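Side-chain contacts in pyridoxamine 5'-phosphate oxidase-related, FMN-binding (Mycobacterium smegmatis, PDB 3F7E), which probably acts as a reductase that uses the deazaflavin coenzyme F420 to reduce carbon-carbon double bonds, with aflatoxins among the likely substrates: residues Arg55-Asn60 / Glu84-Asp89; Ser10-Pro15 / Leu77-Leu82; Asn32-Ala37 / Leu43-Thr48. All coordinates share one frame; numbering follows the deposited sequence. Where two conformers were deposited one is given.

Contact 1 of 3, residues Arg55-Asn60 / Glu84-Asp89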
loop_
_atom_site.group_PDB
_atom_site.type_symbol
_atom_site.label_atom_id
_atom_site.label_comp_id
_atom_site.label_asym_id
_atom_site.label_seq_id
_atom_site.Cartn_x
_atom_site.Cartn_y
_atom_site.Cartn_z
ATOM N N ARG A 55 12.639 0.711 12.160
ATOM C CA ARG A 55 12.418 1.551 13.334
ATOM C C ARG A 55 10.935 1.763 13.632
ATOM O O ARG A 55 10.522 1.770 14.789
ATOM C CB ARG A 55 13.133 2.885 13.181
ATOM C CG ARG A 55 14.617 2.726 13.119
ATOM C CD ARG A 55 15.377 4.062 13.163
ATOM N NE ARG A 55 15.246 4.877 11.951
ATOM C CZ ARG A 55 16.004 4.762 10.857
ATOM N NH1 ARG A 55 15.816 5.596 9.839
ATOM N NH2 ARG A 55 16.958 3.834 10.773
ATOM N N ASN A 56 10.124 1.883 12.576
ATOM C CA ASN A 56 8.685 2.067 12.778
ATOM C C ASN A 56 8.110 0.877 13.553
ATOM O O ASN A 56 7.350 1.045 14.533
ATOM C CB ASN A 56 7.938 2.185 11.445
ATOM C CG ASN A 56 8.265 3.453 10.687
ATOM O OD1 ASN A 56 8.870 4.383 11.229
ATOM N ND2 ASN A 56 7.841 3.493 9.433
ATOM N N ILE A 57 8.442 -0.338 13.124
ATOM C CA ILE A 57 7.840 -1.542 13.712
ATOM C C ILE A 57 8.384 -1.816 15.114
ATOM O O ILE A 57 7.653 -2.373 15.932
ATOM C CB ILE A 57 7.942 -2.770 12.772
ATOM C CG1 ILE A 57 9.343 -3.112 12.399
ATOM C CG2 ILE A 57 7.134 -2.564 11.516
ATOM C CD1 ILE A 57 9.490 -4.565 11.899
ATOM N N LYS A 58 9.620 -1.399 15.396
ATOM C CA LYS A 58 10.139 -1.534 16.750
ATOM C C LYS A 58 9.361 -0.666 17.730
ATOM O O LYS A 58 9.207 -1.046 18.898
ATOM C CB LYS A 58 11.633 -1.209 16.830
ATOM C CG LYS A 58 12.515 -2.168 16.038
ATOM C CD LYS A 58 12.439 -3.600 16.562
ATOM C CE LYS A 58 13.112 -3.710 17.905
ATOM N NZ LYS A 58 14.588 -3.511 17.755
ATOM N N ALA A 59 8.848 0.490 17.280
ATOM C CA ALA A 59 8.076 1.385 18.161
ATOM C C ALA A 59 6.564 1.150 18.111
ATOM O O ALA A 59 5.863 1.459 19.083
ATOM C CB ALA A 59 8.410 2.842 17.849
ATOM N N ASN A 60 6.061 0.587 17.007
ATOM C CA ASN A 60 4.638 0.343 16.862
ATOM C C ASN A 60 4.522 -0.914 16.004
ATOM O O ASN A 60 4.758 -0.861 14.815
ATOM C CB ASN A 60 3.955 1.528 16.183
ATOM C CG ASN A 60 2.470 1.344 16.060
ATOM O OD1 ASN A 60 1.945 0.222 16.117
ATOM N ND2 ASN A 60 1.760 2.464 15.882
ATOM N N GLU A 84 4.975 -10.040 15.296
ATOM C CA GLU A 84 5.155 -10.859 16.497
ATOM C C GLU A 84 6.555 -11.441 16.655
ATOM O O GLU A 84 6.888 -11.970 17.707
ATOM C CB GLU A 84 4.110 -11.965 16.559
ATOM C CG GLU A 84 4.219 -12.969 15.474
ATOM C CD GLU A 84 3.279 -14.189 15.682
ATOM O OE1 GLU A 84 3.519 -15.239 15.054
ATOM O OE2 GLU A 84 2.322 -14.111 16.484
ATOM N N ASP A 85 7.367 -11.375 15.600
ATOM C CA ASP A 85 8.765 -11.810 15.742
ATOM C C ASP A 85 9.633 -11.077 14.731
ATOM O O ASP A 85 9.139 -10.681 13.667
ATOM C CB ASP A 85 8.888 -13.340 15.576
ATOM C CG ASP A 85 10.086 -13.928 16.307
ATOM O OD1 ASP A 85 10.865 -13.155 16.920
ATOM O OD2 ASP A 85 10.241 -15.172 16.256
ATOM N N ILE A 86 10.931 -10.964 15.050
ATOM C CA ILE A 86 11.943 -10.423 14.148
ATOM C C ILE A 86 13.142 -11.364 14.318
ATOM O O ILE A 86 13.697 -11.483 15.419
ATOM C CB ILE A 86 12.319 -8.975 14.490
ATOM C CG1 ILE A 86 11.081 -8.073 14.429
ATOM C CG2 ILE A 86 13.448 -8.530 13.557
ATOM C CD1 ILE A 86 11.356 -6.639 14.885
ATOM N N VAL A 87 13.491 -12.048 13.237
ATOM C CA VAL A 87 14.495 -13.116 13.289
ATOM C C VAL A 87 15.702 -12.711 12.433
ATOM O O VAL A 87 15.537 -12.482 11.249
ATOM C CB VAL A 87 13.900 -14.465 12.811
ATOM C CG1 VAL A 87 14.973 -15.571 12.846
ATOM C CG2 VAL A 87 12.727 -14.829 13.688
ATOM N N PRO A 88 16.920 -12.654 13.014
ATOM C CA PRO A 88 18.080 -12.349 12.158
ATOM C C PRO A 88 18.250 -13.302 10.982
ATOM O O PRO A 88 18.080 -14.519 11.123
ATOM C CB PRO A 88 19.271 -12.425 13.124
ATOM C CG PRO A 88 18.666 -12.065 14.467
ATOM C CD PRO A 88 17.303 -12.758 14.435
ATOM N N ASP A 89 18.607 -12.730 9.825
ATOM C CA ASP A 89 18.858 -13.470 8.591
ATOM C C ASP A 89 20.236 -13.080 8.028
ATOM O O ASP A 89 20.314 -12.643 6.873
ATOM C CB ASP A 89 17.756 -13.115 7.571
ATOM C CG ASP A 89 17.848 -13.892 6.250
ATOM O OD1 ASP A 89 18.264 -15.081 6.245
ATOM O OD2 ASP A 89 17.433 -13.309 5.221
#

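Contact 2 of 3, residues Ser10-Pro15 / Leu77-Leu82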
loop_
_atom_site.group_PDB
_atom_site.type_symbol
_atom_site.label_atom_id
_atom_site.label_comp_id
_atom_site.label_asym_id
_atom_site.label_seq_id
_atom_site.Cartn_x
_atom_site.Cartn_y
_atom_site.Cartn_z
ATOM N N SER A 10 -6.050 -17.552 -1.834
ATOM C CA SER A 10 -5.346 -17.688 -3.093
ATOM C C SER A 10 -4.480 -16.475 -3.444
ATOM O O SER A 10 -3.414 -16.647 -4.050
ATOM C CB SER A 10 -6.353 -17.954 -4.208
ATOM O OG SER A 10 -7.428 -17.040 -4.129
ATOM N N LEU A 11 -4.933 -15.263 -3.086
ATOM C CA LEU A 11 -4.181 -14.026 -3.357
ATOM C C LEU A 11 -2.890 -14.034 -2.571
ATOM O O LEU A 11 -1.874 -13.595 -3.086
ATOM C CB LEU A 11 -4.985 -12.745 -3.060
ATOM C CG LEU A 11 -6.011 -12.317 -4.106
ATOM C CD1 LEU A 11 -6.864 -11.203 -3.544
ATOM C CD2 LEU A 11 -5.295 -11.883 -5.390
ATOM N N LEU A 12 -2.909 -14.582 -1.356
ATOM C CA LEU A 12 -1.710 -14.634 -0.532
ATOM C C LEU A 12 -0.756 -15.724 -0.968
ATOM O O LEU A 12 0.405 -15.705 -0.578
ATOM C CB LEU A 12 -2.073 -14.834 0.930
ATOM C CG LEU A 12 -2.919 -13.718 1.538
ATOM C CD1 LEU A 12 -3.235 -14.064 2.990
ATOM C CD2 LEU A 12 -2.207 -12.348 1.471
ATOM N N GLU A 13 -1.255 -16.703 -1.739
ATOM C CA GLU A 13 -0.390 -17.774 -2.247
ATOM C C GLU A 13 0.357 -17.432 -3.533
ATOM O O GLU A 13 1.252 -18.158 -3.981
ATOM C CB GLU A 13 -1.217 -19.056 -2.439
ATOM C CG GLU A 13 -1.653 -19.630 -1.078
ATOM C CD GLU A 13 -2.504 -20.892 -1.184
ATOM O OE1 GLU A 13 -2.888 -21.268 -2.296
ATOM O OE2 GLU A 13 -2.800 -21.513 -0.142
ATOM N N ARG A 14 -0.037 -16.325 -4.140
ATOM C CA ARG A 14 0.526 -15.905 -5.412
ATOM C C ARG A 14 1.726 -14.974 -5.228
ATOM O O ARG A 14 1.803 -14.235 -4.223
ATOM C CB ARG A 14 -0.550 -15.213 -6.252
ATOM C CG ARG A 14 -1.632 -16.203 -6.718
ATOM C CD ARG A 14 -2.826 -15.514 -7.333
ATOM N NE ARG A 14 -2.485 -14.759 -8.540
ATOM C CZ ARG A 14 -3.328 -13.961 -9.199
ATOM N NH1 ARG A 14 -2.924 -13.288 -10.282
ATOM N NH2 ARG A 14 -4.583 -13.828 -8.778
ATOM N N PRO A 15 2.658 -14.981 -6.213
ATOM C CA PRO A 15 3.821 -14.073 -6.162
ATOM C C PRO A 15 3.440 -12.654 -6.612
ATOM O O PRO A 15 3.883 -12.172 -7.679
ATOM C CB PRO A 15 4.825 -14.750 -7.111
ATOM C CG PRO A 15 3.953 -15.457 -8.135
ATOM C CD PRO A 15 2.706 -15.907 -7.375
ATOM N N LEU A 77 -7.228 -7.902 -1.379
ATOM C CA LEU A 77 -7.255 -8.387 0.030
ATOM C C LEU A 77 -6.408 -7.405 0.813
ATOM O O LEU A 77 -5.248 -7.142 0.459
ATOM C CB LEU A 77 -6.740 -9.816 0.198
ATOM C CG LEU A 77 -6.859 -10.414 1.599
ATOM C CD1 LEU A 77 -8.333 -10.562 1.995
ATOM C CD2 LEU A 77 -6.204 -11.772 1.667
ATOM N N GLU A 78 -7.008 -6.909 1.901
ATOM C CA GLU A 78 -6.344 -6.030 2.865
ATOM C C GLU A 78 -6.164 -6.793 4.161
ATOM O O GLU A 78 -7.144 -7.292 4.723
ATOM C CB GLU A 78 -7.199 -4.775 3.113
ATOM C CG GLU A 78 -7.443 -3.958 1.859
ATOM C CD GLU A 78 -8.584 -3.000 1.990
ATOM O OE1 GLU A 78 -9.094 -2.844 3.118
ATOM O OE2 GLU A 78 -8.986 -2.386 0.966
ATOM N N VAL A 79 -4.918 -6.885 4.639
ATOM C CA VAL A 79 -4.589 -7.648 5.850
ATOM C C VAL A 79 -4.041 -6.718 6.922
ATOM O O VAL A 79 -2.990 -6.153 6.731
ATOM C CB VAL A 79 -3.501 -8.724 5.571
ATOM C CG1 VAL A 79 -3.274 -9.636 6.806
ATOM C CG2 VAL A 79 -3.858 -9.589 4.330
ATOM N N ARG A 80 -4.709 -6.571 8.056
ATOM C CA ARG A 80 -4.103 -5.841 9.194
ATOM C C ARG A 80 -3.491 -6.877 10.131
ATOM O O ARG A 80 -3.962 -8.022 10.180
ATOM C CB ARG A 80 -5.143 -4.974 9.893
ATOM C CG ARG A 80 -5.594 -3.791 9.031
ATOM C CD ARG A 80 -7.015 -3.362 9.358
ATOM N NE ARG A 80 -7.128 -3.020 10.765
ATOM C CZ ARG A 80 -8.236 -3.194 11.489
ATOM N NH1 ARG A 80 -8.218 -2.876 12.781
ATOM N NH2 ARG A 80 -9.362 -3.704 10.941
ATOM N N GLY A 81 -2.436 -6.518 10.847
ATOM C CA GLY A 81 -1.828 -7.513 11.732
ATOM C C GLY A 81 -0.800 -6.875 12.636
ATOM O O GLY A 81 -0.633 -5.644 12.663
ATOM N N LEU A 82 -0.133 -7.732 13.400
ATOM C CA LEU A 82 0.891 -7.309 14.343
ATOM C C LEU A 82 2.191 -8.041 14.080
ATOM O O LEU A 82 2.196 -9.277 13.854
ATOM C CB LEU A 82 0.435 -7.616 15.777
ATOM C CG LEU A 82 -0.763 -6.814 16.307
ATOM C CD1 LEU A 82 -1.293 -7.400 17.596
ATOM C CD2 LEU A 82 -0.426 -5.345 16.509
#

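Contact 3 of 3, residues Asn32-Ala37 / Leu43-Thr48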
loop_
_atom_site.group_PDB
_atom_site.type_symbol
_atom_site.label_atom_id
_atom_site.label_comp_id
_atom_site.label_asym_id
_atom_site.label_seq_id
_atom_site.Cartn_x
_atom_site.Cartn_y
_atom_site.Cartn_z
ATOM N N ASN A 32 5.235 0.751 1.496
ATOM C CA ASN A 32 6.244 0.317 0.530
ATOM C C ASN A 32 5.816 -0.985 -0.125
ATOM O O ASN A 32 5.300 -1.891 0.542
ATOM C CB ASN A 32 7.593 0.068 1.217
ATOM C CG ASN A 32 8.103 1.293 1.918
ATOM O OD1 ASN A 32 8.583 2.227 1.254
ATOM N ND2 ASN A 32 7.970 1.339 3.253
ATOM N N ALA A 33 6.068 -1.115 -1.426
ATOM C CA ALA A 33 5.811 -2.371 -2.142
ATOM C C ALA A 33 6.856 -3.392 -1.695
ATOM O O ALA A 33 8.051 -3.095 -1.648
ATOM C CB ALA A 33 5.906 -2.128 -3.643
HETATM N N MSE A 34 6.419 -4.616 -1.364
HETATM C CA MSE A 34 7.277 -5.669 -0.761
HETATM C C MSE A 34 6.980 -7.051 -1.365
HETATM O O MSE A 34 5.826 -7.357 -1.623
HETATM C CB MSE A 34 7.006 -5.795 0.766
HETATM C CG MSE A 34 7.200 -4.541 1.561
HETATM SE SE MSE A 34 9.078 -4.047 1.655
HETATM C CE MSE A 34 8.935 -2.659 2.976
ATOM N N TRP A 35 7.985 -7.903 -1.526
ATOM C CA TRP A 35 7.728 -9.340 -1.605
ATOM C C TRP A 35 7.286 -9.828 -0.224
ATOM O O TRP A 35 7.726 -9.283 0.806
ATOM C CB TRP A 35 8.996 -10.049 -2.077
ATOM C CG TRP A 35 9.344 -9.795 -3.569
ATOM C CD1 TRP A 35 8.498 -9.354 -4.556
ATOM C CD2 TRP A 35 10.598 -10.048 -4.212
ATOM N NE1 TRP A 35 9.166 -9.273 -5.764
ATOM C CE2 TRP A 35 10.452 -9.710 -5.573
ATOM C CE3 TRP A 35 11.838 -10.507 -3.758
ATOM C CZ2 TRP A 35 11.503 -9.823 -6.485
ATOM C CZ3 TRP A 35 12.888 -10.612 -4.672
ATOM C CH2 TRP A 35 12.703 -10.287 -6.019
ATOM N N PHE A 36 6.431 -10.853 -0.205
ATOM C CA PHE A 36 6.038 -11.457 1.057
ATOM C C PHE A 36 5.965 -12.963 0.879
ATOM O O PHE A 36 5.809 -13.473 -0.251
ATOM C CB PHE A 36 4.705 -10.895 1.605
ATOM C CG PHE A 36 3.515 -11.215 0.749
ATOM C CD1 PHE A 36 3.150 -10.368 -0.276
ATOM C CD2 PHE A 36 2.789 -12.387 0.922
ATOM C CE1 PHE A 36 2.071 -10.664 -1.096
ATOM C CE2 PHE A 36 1.721 -12.699 0.110
ATOM C CZ PHE A 36 1.355 -11.830 -0.897
ATOM N N ALA A 37 5.996 -13.677 1.999
ATOM C CA ALA A 37 5.715 -15.115 2.019
ATOM C C ALA A 37 4.574 -15.368 2.994
ATOM O O ALA A 37 4.528 -14.756 4.042
ATOM C CB ALA A 37 6.952 -15.907 2.452
ATOM N N LEU A 43 2.517 -13.923 7.764
ATOM C CA LEU A 43 3.241 -13.283 6.649
ATOM C C LEU A 43 4.678 -13.038 7.082
ATOM O O LEU A 43 4.928 -12.671 8.238
ATOM C CB LEU A 43 2.606 -11.918 6.327
ATOM C CG LEU A 43 1.195 -11.992 5.720
ATOM C CD1 LEU A 43 0.445 -10.654 5.894
ATOM C CD2 LEU A 43 1.241 -12.424 4.243
ATOM N N ARG A 44 5.623 -13.223 6.163
ATOM C CA ARG A 44 7.029 -12.908 6.438
ATOM C C ARG A 44 7.575 -11.967 5.362
ATOM O O ARG A 44 7.259 -12.132 4.163
ATOM C CB ARG A 44 7.863 -14.192 6.496
ATOM C CG ARG A 44 7.590 -15.021 7.725
ATOM C CD ARG A 44 8.459 -16.310 7.727
ATOM N NE ARG A 44 8.396 -17.037 9.001
ATOM C CZ ARG A 44 7.459 -17.929 9.298
ATOM N NH1 ARG A 44 6.523 -18.248 8.410
ATOM N NH2 ARG A 44 7.456 -18.500 10.489
ATOM N N PHE A 45 8.400 -11.015 5.813
ATOM C CA PHE A 45 9.034 -10.005 4.959
ATOM C C PHE A 45 10.529 -9.955 5.235
ATOM O O PHE A 45 10.961 -10.286 6.332
ATOM C CB PHE A 45 8.456 -8.609 5.257
ATOM C CG PHE A 45 6.954 -8.546 5.170
ATOM C CD1 PHE A 45 6.137 -8.877 6.277
ATOM C CD2 PHE A 45 6.344 -8.177 3.979
ATOM C CE1 PHE A 45 4.756 -8.819 6.175
ATOM C CE2 PHE A 45 4.975 -8.118 3.875
ATOM C CZ PHE A 45 4.173 -8.446 4.967
ATOM N N THR A 46 11.303 -9.485 4.247
ATOM C CA THR A 46 12.713 -9.235 4.442
ATOM C C THR A 46 12.905 -7.731 4.655
ATOM O O THR A 46 12.364 -6.912 3.919
ATOM C CB THR A 46 13.586 -9.752 3.263
ATOM O OG1 THR A 46 14.958 -9.433 3.508
ATOM C CG2 THR A 46 13.173 -9.153 1.902
ATOM N N HIS A 47 13.657 -7.386 5.704
ATOM C CA HIS A 47 13.967 -5.977 6.050
ATOM C C HIS A 47 15.440 -5.938 6.474
ATOM O O HIS A 47 16.064 -6.964 6.761
ATOM C CB HIS A 47 13.145 -5.473 7.282
ATOM C CG HIS A 47 11.702 -5.100 7.019
ATOM N ND1 HIS A 47 10.741 -5.988 6.571
ATOM C CD2 HIS A 47 11.058 -3.922 7.200
ATOM C CE1 HIS A 47 9.576 -5.365 6.473
ATOM N NE2 HIS A 47 9.740 -4.111 6.855
ATOM N N THR A 48 15.996 -4.738 6.568
ATOM C CA THR A 48 17.231 -4.585 7.341
ATOM C C THR A 48 16.959 -3.784 8.615
ATOM O O THR A 48 15.960 -3.063 8.744
ATOM C CB THR A 48 18.389 -3.934 6.584
ATOM O OG1 THR A 48 18.193 -2.528 6.647
ATOM C CG2 THR A 48 18.502 -4.460 5.145
HETATM O O HOH W 1 9.843 -8.363 2.008
HETATM O O HOH W 2 5.544 -17.070 5.957
#

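Contact 1 of 3, residues Arg55-Asn60 / Glu84-Asp89
A helix-on-sheet packing of the split-barrel fold brings the last turn of helix 52-59, through I57 and K58, against I86 near the end of strand 76-88. The two backbones stay well apart, with the CA atoms of K58 and I86 9.4 Å from each other, and side chains alone bridge the gap. One methyl group carries the strand's share: CD1 of I86 lies 3.6 Å from CD of K58 and 4.1 Å from CD1 of I57. In I86, CD1 is anti to CA across the CB-CG1 bond (chi2 175°), which holds the methyl at full stretch from the strand. K58 behaves differently. The bends at chi2, chi3 and chi4 bring CD alone against the I86 methyl, while NZ turns back along the helix to hydrogen-bond with Y54 OH. The lysine thus gives hydrocarbon to the contact and keeps its amine on the exposed side of the helix, with Y54. I57 supplies the buried side, and only 97 Å² is buried between the two segments in all. Strand 116-127 continues the apolar patch, since I57 and I86 both touch I119 and I86 also touches V117. Just before I86, a classic beta bulge sets E84 and D85 opposite V120, and I57 also packs on T22 of strand 18-23.

Contact 2 of 3, residues Ser10-Pro15 / Leu77-Leu82
L77 meets both L11 and L12 of the N-terminal helix, and its side chain can be traced atom by atom from the strand into the helix surface. CB comes first, 4.0 Å from CD1 of L11; the same L11 methyl also sits 4.0 Å from the backbone N of L77, so it rests on the root of the residue. At CG the chain forks. This carbon is anti to the backbone N (chi1 -175°), a setting that carries the fork along the carbonyl side of L77 and brings one branch up to L12. The tip of that branch, CD2, lies 3.8 Å from L12 CG and 4.0 Å from each of the L12 methyls CD1 and CD2, so a single methyl is set against the whole isopropyl fork of its partner. The L12 and L77 side chains run at about a right angle to each other. V79, two residues along the strand from L77, meets L12 CD2 with its CG2 at 4.3 Å, a looser touch.

No hydrogen bond links the segments; 160 Å² is buried between them, and all four touching residues are buried. Strand alternation sorts the residues: L77 and V79 direct their CB atoms to the helix, whereas E78 and R80 take no part in it and pack on V31 and P29 of the second subunit. L12 also touches M65, and L77 touches V67, both on the adjoining strand 62-68. A short, weakly bonded helical turn that sets two leucines on the inward face of curved antiparallel strands, whose other face meets the partner chain, is consistent with the dimeric split barrel of the pyridoxamine 5'-phosphate oxidase-like family.

Contact 3 of 3, residues Asn32-Ala37 / Leu43-Thr48
A37 and R44 form an antiparallel hydrogen-bonded pair, and around it the contact is tight. A37 N donates to R44 O at 2.9 Å (158° at the hydrogen) and R44 N to A37 O at 2.8 Å (156°). CA-H...O contacts from F36 to R44 O and from L43 to A37 O fill in beside these bonds. Apolar side chains pack next to this pair. F36 CB is 3.6 Å from F45 CE2, and F36 CD2 is 3.7 Å from the CD2 methyl of L43, which comes at the F36 ring obliquely. The ring is put there by chi1 of 66°, with CG lodged between the backbone N and the carbonyl carbon. CB of the selenomethionine M34 approaches F45 at the ring edge, 4.1 Å from CD2.

M34 is still bonded through its backbone to G18, whereas A37 already pairs with R44. Within four residues the chain therefore passes from edge strand 29-34 to strand 37-38, the opposite edge, which pairs with 43-48, as expected where a split barrel closes on itself.

Towards M34 the segments part. W35 and T46 do not bond directly: a water stands between them, donating to W35 O (2.6 Å) and accepting from T46 N (2.9 Å). Farther on, SE of M34 is 5.4 Å from the centroid of the H47 ring, a distant, oblique Met-aromatic contact made by selenium, and H47 NE2 is buried with no polar partner in the model. On the other flank R44 runs extended away from A37; its NH1 forms a salt bridge with D39 and donates to a second water, in the guanidinium plane, which is only weakly bonded to A37 O.

Overall arrangement
From the N terminus, residues 10-15 open contact 2, which closes only when the chain reaches 77-82, a loop of some sixty residues. Contact 3 opens and closes within that span, a short local return from 32-37 to 43-48. Contact 1 starts after it, at 55-60, and ends at 84-89, beyond the close of contact 2, so these two cross. They share strand 76-88, yet their centres lie 19 Å apart, on opposite sides of the chain's centre. Contact 3 sits between, 12 Å from each; it touches contact 2 through the F36 ring on backbone oxygens of 11-14 and through L43 on V79. Together they tie helices 9-13 and 52-59 and the barrel's closing strands to one sheet.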